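Local atomic coordinates of proline iminopeptidase (PDB entry 3WMR), a protein that is an amidohydrolase of the alpha/beta hydrolase fold that acts on polyketide substrates and is probably related to the proline iminopeptidases. Residues A[151-165]-A[266-278]. Sequence-based numbering, arbitrary orientation.
Sequences APASMKIWLQEMARL and DEATPATVKPFLD
Trp-158 presses the far rim of its indole against Glu-267, CH2 lying 3.4 Å from CD, with the carboxylate plane turned 70° from the ring and OE2 at the ring edge. With CG anti to the backbone N (chi1 -178°), the indole swings off helix 155-165 to reach this buried side, where flexible Met-162 and Met-155 lay their CE methyls over opposite faces. Small Ala-153 lets the chains close up: its N donates a nearly straight bond to Thr-272 O (3.0 Å), and its CB sits over a face of Phe-276. Beside it Pro-152 CB packs on Thr-272 CB at 3.8 Å, and the Ile-157 methyl CD1 meets Pro-275 CG at 3.9 Å. In this alpha/beta hydrolase the two segments follow neighbouring parallel strands, 143-149 and 258-263; the second begins at Asp-266, the predicted triad acid, whose OD1 is hydrogen-bonded to His-293. Toward solvent the packing thins to polar links. The hydroxyl of Thr-269, N-cap of helix 270-278, donates from OG1 to the anti lone pair of Glu-161 OE1 (2.7 Å), which also accepts from Arg-164 NH2, while NE meets OE2. Replacing Glu-161 by an alanine would probably leave Arg-164 without its countercharge and Thr-269 OG1 without its acceptor.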
loop_
_atom_site.group_PDB
_atom_site.type_symbol
_atom_site.label_atom_id
_atom_site.label_comp_id
_atom_site.label_asym_id
_atom_site.label_seq_id
_atom_site.Cartn_x
_atom_site.Cartn_y
_atom_site.Cartn_z
ATOM N N ALA A 151 -6.925 0.188 -0.701
ATOM C CA ALA A 151 -6.402 -0.058 -2.045
ATOM C C ALA A 151 -7.514 -0.068 -3.059
ATOM O O ALA A 151 -8.447 -0.858 -2.937
ATOM C CB ALA A 151 -5.657 -1.379 -2.068
ATOM N N PRO A 152 -7.404 0.785 -4.108
ATOM C CA PRO A 152 -8.418 0.813 -5.160
ATOM C C PRO A 152 -8.249 -0.358 -6.113
ATOM O O PRO A 152 -7.158 -0.894 -6.209
ATOM C CB PRO A 152 -8.089 2.105 -5.905
ATOM C CG PRO A 152 -6.604 2.175 -5.842
ATOM C CD PRO A 152 -6.232 1.598 -4.481
ATOM N N ALA A 153 -9.310 -0.721 -6.833
ATOM C CA ALA A 153 -9.221 -1.754 -7.882
ATOM C C ALA A 153 -8.822 -1.161 -9.231
ATOM O O ALA A 153 -8.389 -1.882 -10.128
ATOM C CB ALA A 153 -10.545 -2.488 -8.027
ATOM N N SER A 154 -8.959 0.154 -9.363
ATOM C CA SER A 154 -8.681 0.854 -10.619
ATOM C C SER A 154 -8.253 2.287 -10.367
ATOM O O SER A 154 -8.937 3.026 -9.686
ATOM C CB SER A 154 -9.931 0.886 -11.476
ATOM O OG SER A 154 -9.787 1.799 -12.561
ATOM N N MET A 155 -7.145 2.692 -10.967
ATOM C CA MET A 155 -6.731 4.095 -10.887
ATOM C C MET A 155 -7.658 5.028 -11.669
ATOM O O MET A 155 -7.700 6.232 -11.394
ATOM C CB MET A 155 -5.278 4.254 -11.333
ATOM C CG MET A 155 -4.297 3.457 -10.484
ATOM S SD MET A 155 -4.523 3.581 -8.692
ATOM C CE MET A 155 -4.033 5.302 -8.364
ATOM N N LYS A 156 -8.428 4.484 -12.620
ATOM C CA LYS A 156 -9.443 5.291 -13.300
ATOM C C LYS A 156 -10.555 5.694 -12.357
ATOM O O LYS A 156 -10.933 6.878 -12.295
ATOM C CB LYS A 156 -10.066 4.534 -14.483
ATOM C CG LYS A 156 -9.122 4.354 -15.638
ATOM C CD LYS A 156 -9.840 3.744 -16.845
ATOM C CE LYS A 156 -8.845 3.373 -17.927
ATOM N NZ LYS A 156 -8.139 4.583 -18.460
ATOM N N ILE A 157 -11.089 4.713 -11.629
ATOM C CA ILE A 157 -12.111 4.989 -10.641
ATOM C C ILE A 157 -11.503 5.882 -9.540
ATOM O O ILE A 157 -12.160 6.797 -9.056
ATOM C CB ILE A 157 -12.684 3.698 -10.020
ATOM C CG1 ILE A 157 -13.362 2.824 -11.088
ATOM C CG2 ILE A 157 -13.697 4.040 -8.942
ATOM C CD1 ILE A 157 -13.732 1.438 -10.602
ATOM N N TRP A 158 -10.250 5.618 -9.173
ATOM C CA TRP A 158 -9.537 6.466 -8.197
ATOM C C TRP A 158 -9.611 7.925 -8.623
ATOM O O TRP A 158 -10.100 8.745 -7.872
ATOM C CB TRP A 158 -8.082 6.007 -8.061
ATOM C CG TRP A 158 -7.228 6.767 -7.037
ATOM C CD1 TRP A 158 -6.443 7.840 -7.287
ATOM C CD2 TRP A 158 -7.029 6.439 -5.653
ATOM N NE1 TRP A 158 -5.771 8.213 -6.159
ATOM C CE2 TRP A 158 -6.139 7.392 -5.126
ATOM C CE3 TRP A 158 -7.543 5.456 -4.803
ATOM C CZ2 TRP A 158 -5.730 7.379 -3.793
ATOM C CZ3 TRP A 158 -7.135 5.443 -3.464
ATOM C CH2 TRP A 158 -6.240 6.394 -2.976
ATOM N N LEU A 159 -9.180 8.237 -9.850
ATOM C CA LEU A 159 -9.180 9.616 -10.315
ATOM C C LEU A 159 -10.574 10.245 -10.378
ATOM O O LEU A 159 -10.713 11.427 -10.090
ATOM C CB LEU A 159 -8.438 9.774 -11.649
ATOM C CG LEU A 159 -6.919 9.852 -11.493
ATOM C CD1 LEU A 159 -6.233 9.777 -12.848
ATOM C CD2 LEU A 159 -6.521 11.123 -10.738
ATOM N N GLN A 160 -11.602 9.478 -10.729
ATOM C CA GLN A 160 -12.984 9.993 -10.648
ATOM C C GLN A 160 -13.374 10.351 -9.215
ATOM O O GLN A 160 -13.976 11.410 -8.938
ATOM C CB GLN A 160 -13.965 8.971 -11.231
ATOM C CG GLN A 160 -13.788 8.844 -12.727
ATOM C CD GLN A 160 -14.451 7.634 -13.356
ATOM O OE1 GLN A 160 -14.775 6.651 -12.697
ATOM N NE2 GLN A 160 -14.644 7.711 -14.668
ATOM N N GLU A 161 -13.007 9.480 -8.289
ATOM C CA GLU A 161 -13.336 9.705 -6.899
ATOM C C GLU A 161 -12.534 10.866 -6.290
ATOM O O GLU A 161 -13.076 11.616 -5.483
ATOM C CB GLU A 161 -13.201 8.403 -6.093
ATOM C CG GLU A 161 -14.328 7.428 -6.393
ATOM C CD GLU A 161 -15.661 7.919 -5.856
ATOM O OE1 GLU A 161 -15.924 7.765 -4.634
ATOM O OE2 GLU A 161 -16.449 8.475 -6.659
ATOM N N MET A 162 -11.280 11.041 -6.710
ATOM C CA MET A 162 -10.491 12.210 -6.286
ATOM C C MET A 162 -11.190 13.524 -6.669
ATOM O O MET A 162 -11.273 14.446 -5.865
ATOM C CB MET A 162 -9.103 12.192 -6.906
ATOM C CG MET A 162 -8.177 11.064 -6.471
ATOM S SD MET A 162 -8.045 10.779 -4.693
ATOM C CE MET A 162 -9.249 9.480 -4.441
ATOM N N ALA A 163 -11.688 13.596 -7.901
ATOM C CA ALA A 163 -12.420 14.771 -8.364
ATOM C C ALA A 163 -13.654 15.005 -7.493
ATOM O O ALA A 163 -13.978 16.142 -7.159
ATOM C CB ALA A 163 -12.821 14.608 -9.831
ATOM N N ARG A 164 -14.322 13.931 -7.095
ATOM C CA ARG A 164 -15.488 14.045 -6.234
ATOM C C ARG A 164 -15.099 14.616 -4.861
ATOM O O ARG A 164 -15.692 15.589 -4.375
ATOM C CB ARG A 164 -16.172 12.683 -6.088
ATOM C CG ARG A 164 -17.580 12.764 -5.534
ATOM C CD ARG A 164 -18.245 11.387 -5.456
ATOM N NE ARG A 164 -17.497 10.464 -4.600
ATOM C CZ ARG A 164 -17.465 10.508 -3.265
ATOM N NH1 ARG A 164 -18.125 11.440 -2.588
ATOM N NH2 ARG A 164 -16.743 9.615 -2.601
ATOM N N LEU A 165 -14.069 14.037 -4.262
ATOM C CA LEU A 165 -13.600 14.478 -2.932
ATOM C C LEU A 165 -13.051 15.894 -2.959
ATOM O O LEU A 165 -13.259 16.675 -2.013
ATOM C CB LEU A 165 -12.513 13.530 -2.418
ATOM C CG LEU A 165 -12.946 12.078 -2.193
ATOM C CD1 LEU A 165 -11.740 11.284 -1.712
ATOM C CD2 LEU A 165 -14.102 11.995 -1.205
ATOM N N ASP A 266 -11.612 7.249 3.929
ATOM C CA ASP A 266 -10.503 6.887 3.056
ATOM C C ASP A 266 -10.636 7.520 1.665
ATOM O O ASP A 266 -11.720 7.540 1.084
ATOM C CB ASP A 266 -10.474 5.357 2.927
ATOM C CG ASP A 266 -9.109 4.788 2.544
ATOM O OD1 ASP A 266 -8.298 5.436 1.822
ATOM O OD2 ASP A 266 -8.886 3.618 2.949
ATOM N N GLU A 267 -9.529 8.044 1.149
ATOM C CA GLU A 267 -9.414 8.343 -0.300
ATOM C C GLU A 267 -9.722 7.104 -1.162
ATOM O O GLU A 267 -10.213 7.231 -2.298
ATOM C CB GLU A 267 -8.030 8.895 -0.636
ATOM C CG GLU A 267 -6.853 8.123 -0.072
ATOM C CD GLU A 267 -5.524 8.640 -0.555
ATOM O OE1 GLU A 267 -5.471 9.759 -1.097
ATOM O OE2 GLU A 267 -4.524 7.919 -0.392
ATOM N N ALA A 268 -9.412 5.920 -0.629
ATOM C CA ALA A 268 -9.845 4.661 -1.226
ATOM C C ALA A 268 -11.306 4.457 -0.842
ATOM O O ALA A 268 -11.619 3.784 0.159
ATOM C CB ALA A 268 -8.966 3.508 -0.756
ATOM N N THR A 269 -12.189 5.093 -1.610
ATOM C CA THR A 269 -13.601 5.196 -1.254
ATOM C C THR A 269 -14.318 3.891 -1.515
ATOM O O THR A 269 -13.783 3.031 -2.225
ATOM C CB THR A 269 -14.345 6.273 -2.072
ATOM O OG1 THR A 269 -14.274 5.942 -3.472
ATOM C CG2 THR A 269 -13.782 7.676 -1.810
ATOM N N PRO A 270 -15.535 3.740 -0.953
ATOM C CA PRO A 270 -16.352 2.569 -1.255
ATOM C C PRO A 270 -16.473 2.289 -2.748
ATOM O O PRO A 270 -16.422 1.126 -3.156
ATOM C CB PRO A 270 -17.692 2.921 -0.634
ATOM C CG PRO A 270 -17.298 3.672 0.594
ATOM C CD PRO A 270 -16.111 4.507 0.172
ATOM N N ALA A 271 -16.587 3.339 -3.557
ATOM C CA ALA A 271 -16.610 3.184 -5.016
ATOM C C ALA A 271 -15.325 2.587 -5.610
ATOM O O ALA A 271 -15.380 1.836 -6.591
ATOM C CB ALA A 271 -16.924 4.519 -5.687
ATOM N N THR A 272 -14.175 2.930 -5.045
ATOM C CA THR A 272 -12.885 2.453 -5.599
ATOM C C THR A 272 -12.678 0.972 -5.322
ATOM O O THR A 272 -12.040 0.286 -6.103
ATOM C CB THR A 272 -11.648 3.200 -5.042
ATOM O OG1 THR A 272 -11.526 2.972 -3.635
ATOM C CG2 THR A 272 -11.720 4.686 -5.321
ATOM N N VAL A 273 -13.235 0.480 -4.212
ATOM C CA VAL A 273 -13.079 -0.925 -3.838
ATOM C C VAL A 273 -14.246 -1.821 -4.277
ATOM O O VAL A 273 -14.190 -3.026 -4.108
ATOM C CB VAL A 273 -12.841 -1.092 -2.320
ATOM C CG1 VAL A 273 -11.632 -0.291 -1.878
ATOM C CG2 VAL A 273 -14.067 -0.709 -1.506
ATOM N N LYS A 274 -15.287 -1.244 -4.866
ATOM C CA LYS A 274 -16.468 -2.015 -5.257
ATOM C C LYS A 274 -16.169 -3.188 -6.204
ATOM O O LYS A 274 -16.743 -4.268 -6.034
ATOM C CB LYS A 274 -17.545 -1.096 -5.860
ATOM C CG LYS A 274 -18.927 -1.731 -5.929
ATOM C CD LYS A 274 -20.014 -0.659 -5.930
ATOM C CE LYS A 274 -21.414 -1.258 -5.937
ATOM N NZ LYS A 274 -21.602 -2.210 -7.068
ATOM N N PRO A 275 -15.264 -2.996 -7.185
ATOM C CA PRO A 275 -14.930 -4.146 -8.010
ATOM C C PRO A 275 -14.371 -5.354 -7.217
ATOM O O PRO A 275 -14.609 -6.475 -7.627
ATOM C CB PRO A 275 -13.893 -3.582 -8.986
ATOM C CG PRO A 275 -14.210 -2.134 -9.067
ATOM C CD PRO A 275 -14.566 -1.781 -7.651
ATOM N N PHE A 276 -13.646 -5.138 -6.098
ATOM C CA PHE A 276 -13.196 -6.278 -5.276
ATOM C C PHE A 276 -14.410 -7.032 -4.741
ATOM O O PHE A 276 -14.473 -8.260 -4.796
ATOM C CB PHE A 276 -12.334 -5.853 -4.087
ATOM C CG PHE A 276 -10.984 -5.324 -4.455
ATOM C CD1 PHE A 276 -9.989 -6.177 -4.886
ATOM C CD2 PHE A 276 -10.684 -3.983 -4.282
ATOM C CE1 PHE A 276 -8.736 -5.692 -5.203
ATOM C CE2 PHE A 276 -9.431 -3.488 -4.595
ATOM C CZ PHE A 276 -8.450 -4.343 -5.043
ATOM N N LEU A 277 -15.387 -6.281 -4.243
ATOM C CA LEU A 277 -16.599 -6.865 -3.679
ATOM C C LEU A 277 -17.458 -7.603 -4.714
ATOM O O LEU A 277 -18.108 -8.573 -4.362
ATOM C CB LEU A 277 -17.447 -5.797 -3.002
ATOM C CG LEU A 277 -16.727 -4.994 -1.923
ATOM C CD1 LEU A 277 -17.665 -3.969 -1.324
ATOM C CD2 LEU A 277 -16.156 -5.927 -0.867
ATOM N N ASP A 278 -17.448 -7.160 -5.969
ATOM C CA ASP A 278 -18.281 -7.783 -7.029
ATOM C C ASP A 278 -17.580 -8.903 -7.797
ATOM O O ASP A 278 -18.239 -9.743 -8.432
ATOM C CB ASP A 278 -18.751 -6.723 -8.039
ATOM C CG ASP A 278 -19.613 -5.621 -7.401
ATOM O OD1 ASP A 278 -20.323 -5.878 -6.414
ATOM O OD2 ASP A 278 -19.584 -4.483 -7.909
HETATM O O HOH W 1 -17.733 6.089 -2.960
#